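Long-range contacts in lovastatin nonaketide synthase, polyketide synthase component (Aspergillus terreus, PDB 7CPX), which builds the nonaketide skeleton of lovastatin by repeated condensation of malonyl units, with methylation, keto reduction and dehydration along the way: residues 2290-2295 and 2331-2336; 2317-2322 and 2398-2403; 2264-2269 and 2308-2313; 2294-2299 and 2356-2361; 2170-2175 and 2365-2370. The protein carries 2 engineered substitutions. One frame throughout, in Å; residues are numbered along the deposited sequence.

Interaction 1 (2290-2295 and 2331-2336)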
# COMPACT_ATOMS: atom_id res chain seq x y z
N VAL A 2290 46.04 16.77 41.31
CA VAL A 2290 44.66 16.50 41.72
C VAL A 2290 44.69 15.41 42.78
O VAL A 2290 45.14 14.29 42.53
CB VAL A 2290 43.80 16.08 40.53
CG1 VAL A 2290 42.38 15.79 40.99
CG2 VAL A 2290 43.80 17.16 39.47
N MET A 2291 44.20 15.73 43.97
CA MET A 2291 44.11 14.80 45.08
C MET A 2291 42.65 14.40 45.26
O MET A 2291 41.81 15.26 45.54
CB MET A 2291 44.69 15.42 46.35
CG MET A 2291 46.19 15.26 46.48
SD MET A 2291 46.95 16.56 47.47
CE MET A 2291 47.02 17.89 46.27
N PHE A 2292 42.37 13.11 45.11
CA PHE A 2292 41.00 12.61 45.09
C PHE A 2292 40.47 12.57 46.52
O PHE A 2292 40.65 11.60 47.26
CB PHE A 2292 40.95 11.23 44.45
CG PHE A 2292 41.00 11.27 42.95
CD1 PHE A 2292 41.99 11.97 42.29
CD2 PHE A 2292 40.06 10.59 42.20
CE1 PHE A 2292 42.03 12.00 40.91
CE2 PHE A 2292 40.09 10.61 40.82
CZ PHE A 2292 41.08 11.32 40.17
N SER A 2293 39.79 13.64 46.91
CA SER A 2293 39.12 13.69 48.19
C SER A 2293 37.70 13.14 48.07
O SER A 2293 37.13 13.07 46.98
CB SER A 2293 39.08 15.13 48.72
OG SER A 2293 40.38 15.64 48.92
N SER A 2294 37.15 12.75 49.20
CA SER A 2294 35.77 12.30 49.28
C SER A 2294 34.89 13.42 49.82
O SER A 2294 35.34 14.26 50.59
CB SER A 2294 35.64 11.06 50.16
OG SER A 2294 34.28 10.73 50.38
N ILE A 2295 33.62 13.41 49.39
CA ILE A 2295 32.70 14.45 49.83
C ILE A 2295 32.56 14.44 51.34
O ILE A 2295 32.16 15.45 51.94
CB ILE A 2295 31.34 14.28 49.14
CG1 ILE A 2295 30.47 15.52 49.36
CG2 ILE A 2295 30.62 13.05 49.67
CD1 ILE A 2295 31.11 16.81 48.88
N ILE A 2331 39.25 17.16 44.42
CA ILE A 2331 37.90 16.84 43.99
C ILE A 2331 37.24 16.07 45.12
O ILE A 2331 37.67 14.96 45.45
CB ILE A 2331 37.88 16.04 42.68
CG1 ILE A 2331 38.80 14.82 42.77
CG2 ILE A 2331 38.32 16.92 41.54
CD1 ILE A 2331 38.90 14.04 41.48
N ASP A 2332 36.22 16.66 45.73
CA ASP A 2332 35.51 16.01 46.83
C ASP A 2332 34.42 15.14 46.21
O ASP A 2332 33.26 15.54 46.05
CB ASP A 2332 34.94 17.05 47.79
CG ASP A 2332 35.96 18.11 48.15
OD1 ASP A 2332 36.15 19.05 47.34
OD2 ASP A 2332 36.58 18.01 49.23
N ILE A 2333 34.81 13.93 45.86
CA ILE A 2333 33.96 13.03 45.09
C ILE A 2333 32.90 12.42 46.00
O ILE A 2333 33.15 12.14 47.18
CB ILE A 2333 34.80 11.94 44.41
CG1 ILE A 2333 35.92 12.56 43.57
CG2 ILE A 2333 33.92 11.08 43.53
CD1 ILE A 2333 37.08 11.62 43.35
N GLY A 2334 31.72 12.21 45.45
CA GLY A 2334 30.68 11.48 46.14
C GLY A 2334 30.86 9.98 45.97
O GLY A 2334 32.00 9.49 45.95
N ALA A 2335 29.77 9.25 45.83
CA ALA A 2335 29.81 7.81 45.66
C ALA A 2335 29.94 7.50 44.17
O ALA A 2335 29.01 7.75 43.40
CB ALA A 2335 28.57 7.15 46.26
N VAL A 2336 31.08 6.96 43.77
CA VAL A 2336 31.32 6.60 42.38
C VAL A 2336 30.78 5.19 42.17
O VAL A 2336 31.39 4.20 42.60
CB VAL A 2336 32.81 6.68 42.03
CG1 VAL A 2336 33.00 6.52 40.53
CG2 VAL A 2336 33.40 7.99 42.51
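The phenyl ring of Phe2292 carries Ile2331 CD1 on one face: the methyl stands over the ring centre, 3.5 Å from the ring centroid and 3° off the normal, a CH-pi contact. At the ring's edge, in its plane, lies the carbonyl oxygen of Val2290 from the same strand, while Ile2333 CD1 comes in obliquely, nearest to Phe2292 CD2 at 3.4 Å. Ile2331 CG1 takes the position between the backbone N and the carbonyl carbon (chi1 51°), and this side chain then runs beside Phe2292, pointing the same way. Val2290 crosses it at about a right angle, with CG1 3.9 Å from Ile2331 CD1. Beneath the side chains, two parallel strands are joined by backbone bonds. Ile2333 N gives to Ser2293 O at 2.7 Å and Ile2295 N to Ile2333 O at 2.6 Å, whereas the bonds from Ile2331 N to Met2291 O and from Ser2293 N to Ile2331 O are weak. Ser2293 and Asp2332 point to the other face, where Ser2293 OG is hydrogen-bonded to Asn2311 O of helix 2305-2323. Helix 2363-2385 packs on the face of Phe2292 and Ile2331. Phe2292, Ser2293, Ser2294, Ile2295, Ile2333 and Gly2334 also border the NADP pocket, and the two strands, linked through helix 2305-2323, form a beta-alpha-beta crossover of the ketoreductase's Rossmann fold.

Interaction 2 (2317-2322 and 2398-2403)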
# COMPACT_ATOMS: atom_id res chain seq x y z
N LEU A 2317 46.97 20.35 51.56
CA LEU A 2317 48.20 20.28 50.78
C LEU A 2317 48.00 20.90 49.41
O LEU A 2317 48.86 21.63 48.92
CB LEU A 2317 48.67 18.83 50.65
CG LEU A 2317 50.03 18.70 49.97
CD1 LEU A 2317 50.90 17.70 50.70
CD2 LEU A 2317 49.87 18.30 48.51
N ALA A 2318 46.85 20.64 48.77
CA ALA A 2318 46.57 21.27 47.49
C ALA A 2318 46.51 22.78 47.63
O ALA A 2318 47.06 23.52 46.80
CB ALA A 2318 45.24 20.74 46.93
N GLN A 2319 45.84 23.26 48.67
CA GLN A 2319 45.68 24.70 48.86
C GLN A 2319 47.02 25.38 49.11
O GLN A 2319 47.33 26.42 48.51
CB GLN A 2319 44.71 24.96 50.01
CG GLN A 2319 43.26 24.73 49.64
CD GLN A 2319 42.39 24.40 50.84
OE1 GLN A 2319 42.83 23.71 51.76
NE2 GLN A 2319 41.16 24.88 50.83
N GLN A 2320 47.84 24.81 49.99
CA GLN A 2320 49.14 25.40 50.29
C GLN A 2320 50.12 25.21 49.14
O GLN A 2320 51.09 25.98 49.03
CB GLN A 2320 49.72 24.79 51.57
CG GLN A 2320 50.09 23.32 51.46
CD GLN A 2320 51.59 23.10 51.52
OE1 GLN A 2320 52.23 22.84 50.50
NE2 GLN A 2320 52.15 23.21 52.71
N ARG A 2321 49.90 24.21 48.28
CA ARG A 2321 50.72 24.02 47.10
C ARG A 2321 50.39 25.07 46.04
O ARG A 2321 51.29 25.57 45.36
CB ARG A 2321 50.50 22.61 46.56
CG ARG A 2321 51.25 22.29 45.29
CD ARG A 2321 51.14 20.81 44.94
NE ARG A 2321 51.60 20.56 43.59
CZ ARG A 2321 52.87 20.35 43.26
NH1 ARG A 2321 53.83 20.33 44.17
NH2 ARG A 2321 53.18 20.16 41.98
N VAL A 2322 49.11 25.40 45.89
CA VAL A 2322 48.73 26.52 45.03
C VAL A 2322 49.27 27.82 45.60
O VAL A 2322 49.79 28.67 44.87
CB VAL A 2322 47.21 26.57 44.85
CG1 VAL A 2322 46.79 27.91 44.26
CG2 VAL A 2322 46.75 25.44 43.95
N ASP A 2398 37.76 27.71 44.37
CA ASP A 2398 37.81 27.10 43.04
C ASP A 2398 38.68 25.86 43.01
O ASP A 2398 38.41 24.94 42.23
CB ASP A 2398 38.32 28.12 42.03
CG ASP A 2398 39.66 28.70 42.41
OD1 ASP A 2398 40.19 28.33 43.48
OD2 ASP A 2398 40.20 29.53 41.64
N LEU A 2399 39.73 25.81 43.84
CA LEU A 2399 40.61 24.64 43.84
C LEU A 2399 39.85 23.39 44.26
O LEU A 2399 39.97 22.34 43.62
CB LEU A 2399 41.79 24.88 44.77
CG LEU A 2399 42.60 26.16 44.55
CD1 LEU A 2399 43.83 26.16 45.43
CD2 LEU A 2399 42.99 26.30 43.09
N GLU A 2400 39.07 23.48 45.33
CA GLU A 2400 38.33 22.34 45.85
C GLU A 2400 37.00 22.26 45.12
O GLU A 2400 36.09 23.06 45.36
CB GLU A 2400 38.12 22.46 47.36
CG GLU A 2400 39.40 22.65 48.15
CD GLU A 2400 39.19 22.44 49.64
OE1 GLU A 2400 38.10 21.97 50.03
OE2 GLU A 2400 40.12 22.75 50.42
N LEU A 2401 36.87 21.28 44.22
CA LEU A 2401 35.62 21.04 43.51
C LEU A 2401 34.77 20.13 44.37
O LEU A 2401 34.96 18.91 44.38
CB LEU A 2401 35.89 20.44 42.14
CG LEU A 2401 36.47 21.39 41.09
CD1 LEU A 2401 37.87 21.83 41.46
CD2 LEU A 2401 36.47 20.73 39.73
N THR A 2402 33.84 20.72 45.12
CA THR A 2402 32.92 19.94 45.92
C THR A 2402 31.93 19.22 45.01
O THR A 2402 31.36 19.83 44.10
CB THR A 2402 32.18 20.84 46.91
OG1 THR A 2402 33.13 21.53 47.73
CG2 THR A 2402 31.25 20.03 47.79
N THR A 2403 31.74 17.93 45.25
CA THR A 2403 30.93 17.11 44.36
C THR A 2403 30.28 15.99 45.16
O THR A 2403 30.75 15.61 46.23
CB THR A 2403 31.78 16.54 43.22
OG1 THR A 2403 32.53 17.60 42.61
CG2 THR A 2403 30.90 15.90 42.17
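Val2322 and Leu2399 make a small apolar contact that joins helix 2305-2323 to the chain entering strand 2400-2402, the outermost strand at its end of the ketoreductase sheet within this chain. The two side chains reach toward each other tip to tip. Leu2399 CD1 does nearly all the touching: it lies 3.4 Å from Val2322 CG2 and 3.6 Å from Val2322 CG1, so that one methyl sits against both branches of the valine. The second leucine methyl, CD2, stays farther off, 4.0 Å from Val2322 CG2. Leu2399 CG is anti to its carbonyl carbon (chi1 -53°), and an extended chi2 of -173° carries CD1 on toward the helix. One turn back, the helix backbone borders the same methyl, with Gln2319 CA 4.2 Å from Leu2399 CD1. Gln2319 and Glu2400 have extended side chains that cross at about a right angle beside this apolar patch, but the amide is probably turned over in the model and the spacing of the two ends is doubtful. Glu2400 also packs against Asp2332 of the neighbouring strand 2329-2333; two carboxylates so near each other in a buried place could raise the proton affinity of one of them. Helix 2363-2385 adds to the contact from outside, laying Ala2380 on Leu2399 and bonding Gln2384 NE2 to Val2322 O. Backbone bonds between Leu2401 and both Thr2330 and Asp2332 hold the strand in the sheet. The result is a helix packed against the border of a parallel sheet, as in the alpha/beta sandwich of a Rossmann fold.

Interaction 3 (2264-2269 and 2308-2313)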
# COMPACT_ATOMS: atom_id res chain seq x y z
N ASN A 2264 48.56 7.45 55.99
CA ASN A 2264 49.84 7.39 55.30
C ASN A 2264 49.68 7.22 53.79
O ASN A 2264 50.31 8.00 53.05
CB ASN A 2264 50.68 6.25 55.90
CG ASN A 2264 50.83 6.37 57.40
OD1 ASN A 2264 50.05 7.06 58.06
ND2 ASN A 2264 51.83 5.69 57.95
N PRO A 2265 48.85 6.31 53.28
CA PRO A 2265 48.64 6.28 51.83
C PRO A 2265 48.19 7.61 51.27
O PRO A 2265 48.63 8.01 50.18
CB PRO A 2265 47.57 5.20 51.65
CG PRO A 2265 47.62 4.39 52.89
CD PRO A 2265 48.00 5.33 53.98
N LYS A 2266 47.33 8.32 52.00
CA LYS A 2266 46.91 9.66 51.59
C LYS A 2266 47.91 10.71 52.06
O LYS A 2266 48.56 11.38 51.24
CB LYS A 2266 45.52 9.97 52.15
CG LYS A 2266 44.40 9.11 51.58
CD LYS A 2266 43.65 9.83 50.47
CE LYS A 2266 42.32 9.16 50.18
NZ LYS A 2266 41.59 9.81 49.06
N VAL A 2267 48.06 10.85 53.38
CA VAL A 2267 48.85 11.94 53.94
C VAL A 2267 50.31 11.82 53.53
O VAL A 2267 50.88 12.73 52.92
CB VAL A 2267 48.70 11.96 55.47
CG1 VAL A 2267 49.60 13.03 56.08
CG2 VAL A 2267 47.25 12.19 55.86
N GLU A 2268 50.95 10.71 53.88
CA GLU A 2268 52.36 10.55 53.58
C GLU A 2268 52.59 10.51 52.08
O GLU A 2268 53.63 10.98 51.60
CB GLU A 2268 52.91 9.29 54.25
CG GLU A 2268 54.40 9.07 54.04
CD GLU A 2268 55.25 10.19 54.60
OE1 GLU A 2268 54.72 11.01 55.38
OE2 GLU A 2268 56.45 10.25 54.26
N GLY A 2269 51.64 9.96 51.32
CA GLY A 2269 51.79 9.95 49.87
C GLY A 2269 51.83 11.35 49.29
O GLY A 2269 52.71 11.67 48.48
N SER A 2308 37.99 11.17 56.31
CA SER A 2308 37.78 12.60 56.13
C SER A 2308 39.02 13.39 56.50
O SER A 2308 39.36 14.37 55.83
CB SER A 2308 36.59 13.06 56.96
OG SER A 2308 36.88 12.96 58.34
N ALA A 2309 39.71 12.99 57.56
CA ALA A 2309 40.94 13.68 57.95
C ALA A 2309 42.01 13.51 56.88
O ALA A 2309 42.74 14.46 56.57
CB ALA A 2309 41.44 13.15 59.29
N ALA A 2310 42.14 12.30 56.32
CA ALA A 2310 43.11 12.11 55.25
C ALA A 2310 42.78 13.01 54.06
O ALA A 2310 43.65 13.69 53.51
CB ALA A 2310 43.13 10.64 54.82
N ASN A 2311 41.50 13.03 53.67
CA ASN A 2311 41.11 13.85 52.53
C ASN A 2311 41.30 15.34 52.81
O ASN A 2311 41.61 16.10 51.89
CB ASN A 2311 39.65 13.56 52.15
CG ASN A 2311 39.47 12.16 51.58
OD1 ASN A 2311 40.29 11.69 50.81
ND2 ASN A 2311 38.37 11.51 51.95
N CYS A 2312 41.11 15.77 54.05
CA CYS A 2312 41.32 17.17 54.39
C CYS A 2312 42.80 17.52 54.41
O CYS A 2312 43.17 18.64 54.07
CB CYS A 2312 40.67 17.49 55.73
SG CYS A 2312 38.87 17.58 55.65
N TYR A 2313 43.67 16.57 54.77
CA TYR A 2313 45.10 16.78 54.57
C TYR A 2313 45.38 16.97 53.09
O TYR A 2313 46.19 17.83 52.70
CB TYR A 2313 45.91 15.61 55.11
CG TYR A 2313 47.41 15.88 55.11
CD1 TYR A 2313 48.14 15.81 53.94
CD2 TYR A 2313 48.08 16.20 56.28
CE1 TYR A 2313 49.50 16.06 53.93
CE2 TYR A 2313 49.44 16.44 56.29
CZ TYR A 2313 50.14 16.37 55.11
OH TYR A 2313 51.50 16.61 55.10
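Lys2266 of helix 2256-2276 reaches over Ala2310 to Asn2311 of helix 2305-2323. Its CB rests on Ala2310 CB at 3.6 Å, and CG remains over the same methyl at 3.8 Å. Here the chain bends: a chi2 of -98° turns CD off the alanine methyl, and the chain goes on to cross the Asn2311 side chain at a slant. CE comes within 3.3 Å of Asn2311 OD1, and NZ ends in a hydrogen bond of 2.9 Å to that same OD1. The ammonium nitrogen lies in the carbonyl plane, with a C=O...N angle of 160°. The next residue supplies the apolar half. Val2267 crosses Tyr2313 at about a right angle and places CG1 over the centre of one ring face, 3.3 Å from the centroid, in a CH-pi contact. Its other methyl, CG2, meets Tyr2313 CB at 3.7 Å. His1736 meets the Tyr2313 ring edge-to-face, tying it to helix 1735-1750. Small Ala2310 lies where the helices come nearest, and their axes run 8.5 Å apart in roughly the same direction, inclined by 21°. Both helices follow the same course on one side of the Rossmann sheet. Lys2266 lines the NADP pocket, and its bond to Asn2311 is consistent with the lysine and asparagine found together in the active sites of polyketide-synthase ketoreductases.

Interaction 4 (2294-2299 and 2356-2361)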
# COMPACT_ATOMS: atom_id res chain seq x y z
N SER A 2294 37.15 12.75 49.20
CA SER A 2294 35.77 12.30 49.28
C SER A 2294 34.89 13.42 49.82
O SER A 2294 35.34 14.26 50.59
CB SER A 2294 35.64 11.06 50.16
OG SER A 2294 34.28 10.73 50.38
N ILE A 2295 33.62 13.41 49.39
CA ILE A 2295 32.70 14.45 49.83
C ILE A 2295 32.56 14.44 51.34
O ILE A 2295 32.16 15.45 51.94
CB ILE A 2295 31.34 14.28 49.14
CG1 ILE A 2295 30.47 15.52 49.36
CG2 ILE A 2295 30.62 13.05 49.67
CD1 ILE A 2295 31.11 16.81 48.88
N VAL A 2296 32.87 13.32 51.99
CA VAL A 2296 32.91 13.28 53.44
C VAL A 2296 33.95 14.24 53.97
O VAL A 2296 33.85 14.72 55.11
CB VAL A 2296 33.18 11.85 53.94
CG1 VAL A 2296 32.21 10.87 53.29
CG2 VAL A 2296 34.61 11.45 53.65
N ALA A 2297 34.98 14.55 53.18
CA ALA A 2297 35.96 15.54 53.58
C ALA A 2297 35.32 16.92 53.73
O ALA A 2297 35.81 17.75 54.50
CB ALA A 2297 37.10 15.60 52.57
N VAL A 2298 34.23 17.17 53.01
CA VAL A 2298 33.57 18.47 53.06
C VAL A 2298 32.44 18.49 54.09
O VAL A 2298 32.09 19.57 54.58
CB VAL A 2298 33.05 18.84 51.67
CG1 VAL A 2298 32.33 20.18 51.71
CG2 VAL A 2298 34.18 18.87 50.67
N MET A 2299 31.87 17.34 54.41
CA MET A 2299 30.75 17.27 55.34
C MET A 2299 30.94 16.25 56.45
O MET A 2299 30.17 16.28 57.42
CB MET A 2299 29.46 16.92 54.58
CG MET A 2299 29.22 17.79 53.36
SD MET A 2299 27.64 17.44 52.57
CE MET A 2299 27.78 15.68 52.26
N PHE A 2356 20.40 10.19 49.25
CA PHE A 2356 20.06 11.55 49.67
C PHE A 2356 21.20 12.22 50.42
O PHE A 2356 21.24 13.46 50.48
CB PHE A 2356 18.81 11.52 50.55
CG PHE A 2356 18.80 10.40 51.55
CD1 PHE A 2356 19.48 10.53 52.75
CD2 PHE A 2356 18.12 9.22 51.29
CE1 PHE A 2356 19.48 9.50 53.67
CE2 PHE A 2356 18.12 8.19 52.21
CZ PHE A 2356 18.80 8.33 53.40
N MET A 2357 22.13 11.45 50.98
CA MET A 2357 23.30 12.00 51.64
C MET A 2357 24.45 12.22 50.66
O MET A 2357 25.08 13.28 50.66
CB MET A 2357 23.75 11.08 52.78
CG MET A 2357 22.85 11.11 54.00
SD MET A 2357 23.23 9.80 55.17
CE MET A 2357 24.96 10.10 55.48
N PHE A 2358 24.73 11.22 49.82
CA PHE A 2358 25.84 11.28 48.87
C PHE A 2358 25.30 10.97 47.48
O PHE A 2358 24.80 9.87 47.23
CB PHE A 2358 26.94 10.29 49.26
CG PHE A 2358 27.49 10.52 50.64
CD1 PHE A 2358 27.73 11.80 51.10
CD2 PHE A 2358 27.76 9.45 51.47
CE1 PHE A 2358 28.23 12.01 52.37
CE2 PHE A 2358 28.27 9.65 52.74
CZ PHE A 2358 28.50 10.94 53.19
N ASP A 2359 25.42 11.94 46.58
CA ASP A 2359 24.96 11.77 45.21
C ASP A 2359 25.92 10.88 44.44
O ASP A 2359 27.10 10.74 44.77
CB ASP A 2359 24.83 13.12 44.52
CG ASP A 2359 24.08 13.03 43.20
OD1 ASP A 2359 23.73 11.91 42.79
OD2 ASP A 2359 23.85 14.09 42.58
N SER A 2360 25.40 10.26 43.38
CA SER A 2360 26.19 9.37 42.55
C SER A 2360 27.03 10.17 41.56
O SER A 2360 26.52 11.09 40.91
CB SER A 2360 25.29 8.40 41.80
OG SER A 2360 24.37 9.09 40.97
N VAL A 2361 28.31 9.83 41.46
CA VAL A 2361 29.22 10.41 40.49
C VAL A 2361 29.55 9.33 39.48
O VAL A 2361 30.13 8.29 39.84
CB VAL A 2361 30.49 10.96 41.16
CG1 VAL A 2361 31.43 11.52 40.11
CG2 VAL A 2361 30.13 12.03 42.17
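Ile2295 and Phe2358 mark the nearest approach of the two backbones, with their CA atoms 7.6 Å apart. The chain of residues 2294-2299 leaves a strand and turns into a short helix around 2296-2299. Ser2294 OG caps this turn by accepting a weak bond from Val2296 N, and Ile2295 O receives both Val2298 N and Met2299 N. Residues 2356-2359 run as loop, held to the fold where the backbone of Asp2359 bonds to Ala2335 and Gly2404. The contact thus lies at the carboxyl ends of the parallel strands, the side on which a Rossmann fold binds its dinucleotide; Ser2294 and Ile2295 belong to the NADP pocket. The ring of Phe2358 gathers the side chains. Ile2295 CG2 approaches obliquely, 3.5 Å from Phe2358 CD1, and Val2296 CG1 lies 3.7 Å from Phe2358 CZ. Met2299 slides past the ring in the opposite direction; bent at chi3 (-56°), it sets CE at the ring edge, near the plane and 3.7 Å from Phe2358 CE1. Over one face, above the centre, sits CB of the preceding residue, Met2357.

Interaction 5 (2170-2175 and 2365-2370)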
# COMPACT_ATOMS: atom_id res chain seq x y z
N ARG A 2170 41.77 3.29 35.96
CA ARG A 2170 41.93 2.88 34.57
C ARG A 2170 40.99 3.66 33.65
O ARG A 2170 41.38 4.07 32.55
CB ARG A 2170 41.69 1.38 34.44
CG ARG A 2170 42.81 0.55 35.03
CD ARG A 2170 42.53 -0.93 34.91
NE ARG A 2170 41.37 -1.33 35.70
CZ ARG A 2170 40.91 -2.57 35.78
NH1 ARG A 2170 41.50 -3.56 35.13
NH2 ARG A 2170 39.84 -2.82 36.53
N SER A 2171 39.75 3.88 34.10
CA SER A 2171 38.83 4.71 33.32
C SER A 2171 39.36 6.13 33.19
O SER A 2171 39.30 6.73 32.10
CB SER A 2171 37.45 4.71 33.97
OG SER A 2171 37.53 5.19 35.31
N LEU A 2172 39.89 6.68 34.28
CA LEU A 2172 40.44 8.03 34.22
C LEU A 2172 41.61 8.10 33.25
O LEU A 2172 41.75 9.06 32.49
CB LEU A 2172 40.88 8.48 35.61
CG LEU A 2172 41.25 9.96 35.72
CD1 LEU A 2172 40.02 10.84 35.61
CD2 LEU A 2172 41.97 10.23 37.02
N GLY A 2173 42.47 7.08 33.26
CA GLY A 2173 43.60 7.07 32.35
C GLY A 2173 43.19 6.94 30.90
O GLY A 2173 43.76 7.61 30.02
N ARG A 2174 42.22 6.07 30.61
CA ARG A 2174 41.76 5.94 29.23
C ARG A 2174 41.12 7.24 28.76
O ARG A 2174 41.30 7.65 27.61
CB ARG A 2174 40.81 4.76 29.08
CG ARG A 2174 39.38 5.00 29.56
CD ARG A 2174 38.48 3.85 29.16
NE ARG A 2174 38.45 3.66 27.71
CZ ARG A 2174 37.66 4.34 26.89
NH1 ARG A 2174 36.82 5.26 27.33
NH2 ARG A 2174 37.72 4.09 25.58
N TRP A 2175 40.37 7.91 29.64
CA TRP A 2175 39.82 9.21 29.30
C TRP A 2175 40.93 10.23 29.04
O TRP A 2175 40.86 11.01 28.09
CB TRP A 2175 38.89 9.68 30.42
CG TRP A 2175 38.51 11.12 30.32
CD1 TRP A 2175 37.45 11.63 29.65
CD2 TRP A 2175 39.19 12.22 30.92
NE1 TRP A 2175 37.42 13.00 29.79
CE2 TRP A 2175 38.48 13.38 30.56
CE3 TRP A 2175 40.33 12.34 31.72
CZ2 TRP A 2175 38.87 14.65 30.98
CZ3 TRP A 2175 40.71 13.60 32.13
CH2 TRP A 2175 39.99 14.73 31.76
N GLU A 2365 31.25 11.28 34.59
CA GLU A 2365 31.10 12.48 35.40
C GLU A 2365 32.29 12.66 36.33
O GLU A 2365 32.70 13.80 36.60
CB GLU A 2365 29.80 12.44 36.19
CG GLU A 2365 28.57 12.79 35.37
CD GLU A 2365 27.34 13.00 36.22
OE1 GLU A 2365 27.38 12.62 37.41
OE2 GLU A 2365 26.34 13.55 35.71
N LEU A 2366 32.86 11.56 36.82
CA LEU A 2366 34.10 11.67 37.58
C LEU A 2366 35.23 12.17 36.70
O LEU A 2366 36.08 12.95 37.14
CB LEU A 2366 34.47 10.31 38.19
CG LEU A 2366 35.85 10.25 38.85
CD1 LEU A 2366 35.99 11.31 39.92
CD2 LEU A 2366 36.08 8.87 39.43
N HIS A 2367 35.27 11.71 35.44
CA HIS A 2367 36.26 12.24 34.51
C HIS A 2367 36.08 13.73 34.31
O HIS A 2367 37.05 14.49 34.26
CB HIS A 2367 36.16 11.50 33.17
CG HIS A 2367 36.43 10.04 33.26
ND1 HIS A 2367 36.14 9.16 32.23
CD2 HIS A 2367 36.95 9.29 34.26
CE1 HIS A 2367 36.48 7.94 32.59
NE2 HIS A 2367 36.98 7.99 33.82
N THR A 2368 34.83 14.18 34.19
CA THR A 2368 34.55 15.60 34.05
C THR A 2368 35.00 16.37 35.28
O THR A 2368 35.56 17.47 35.18
CB THR A 2368 33.05 15.82 33.80
OG1 THR A 2368 32.64 15.03 32.68
CG2 THR A 2368 32.75 17.28 33.52
N LEU A 2369 34.74 15.82 36.47
CA LEU A 2369 35.16 16.47 37.71
C LEU A 2369 36.67 16.60 37.78
O LEU A 2369 37.20 17.65 38.14
CB LEU A 2369 34.61 15.69 38.90
CG LEU A 2369 35.22 15.94 40.28
CD1 LEU A 2369 35.12 17.40 40.68
CD2 LEU A 2369 34.53 15.06 41.31
N PHE A 2370 37.39 15.53 37.43
CA PHE A 2370 38.84 15.58 37.41
C PHE A 2370 39.34 16.58 36.38
O PHE A 2370 40.31 17.31 36.62
CB PHE A 2370 39.42 14.19 37.13
CG PHE A 2370 40.91 14.17 37.01
CD1 PHE A 2370 41.52 14.42 35.79
CD2 PHE A 2370 41.70 13.91 38.11
CE1 PHE A 2370 42.89 14.40 35.68
CE2 PHE A 2370 43.07 13.89 38.00
CZ PHE A 2370 43.67 14.13 36.78
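His2367 and Phe2370 of helix 2363-2385 pack on Leu2172 and Trp2175 of helix 2167-2178, the helix that follows strand 2158-2162 in the Rossmann fold of the ketoreductase. The axes of the two short segments pass 9.9 Å apart at an angle of 64°. CH-pi contacts dominate, and between Trp2175 and His2367 they are reciprocal. His2367 CB sits over the five-membered ring of Trp2175, 3.6 Å from its centroid, while Trp2175 CB lies over one face of the imidazole at 3.7 Å from that centroid. The two side chains slide past each other in opposite directions, their ring planes 33° apart, in neither a stack nor an edge-to-face pair. Leu2172 CD2 covers a face of Phe2370, displaced toward the rim. Plain apolar touches fill in beside these: Leu2172 CD1 meets both His2367 CD2 and Phe2370 CG at 3.7 Å, and Trp2175 CZ3 approaches Phe2370 CD1 obliquely. Trp2175 CG is anti to the backbone N (chi1 167°), on the side of helix 2363-2385; the indole NE1 is hydrogen-bonded to Asp2148, which lies outside both helices. The polar part is slight. Ser2171 OG is also held by Leu2168 O and Asp2167 O on its own helix, and it accepts a weak hydrogen bond from His2367 NE2 at 3.2 Å.

Interaction 1 stands at the hub of the group. Its centre is about 8 Å from that of interaction 4, which shares Ser2294 and Ile2295, and about 11 Å from that of interaction 2, reached by a probable hydrogen bond from Asp2332 N to Leu2401 O of 2.9 Å. Interactions 3 and 5 flank it from different faces of the sheet: interaction 3 lies on the Ser2293 face, with centres about 12 Å apart, whereas Phe2370 CD2 packs 3.4 Å from Phe2292 CZ. Those two do not touch, their nearest atoms being about 11 Å apart. Interactions 2 and 3 both use helix 2305-2323. Interactions 1, 3 and 4 contribute residues to the NADP pocket.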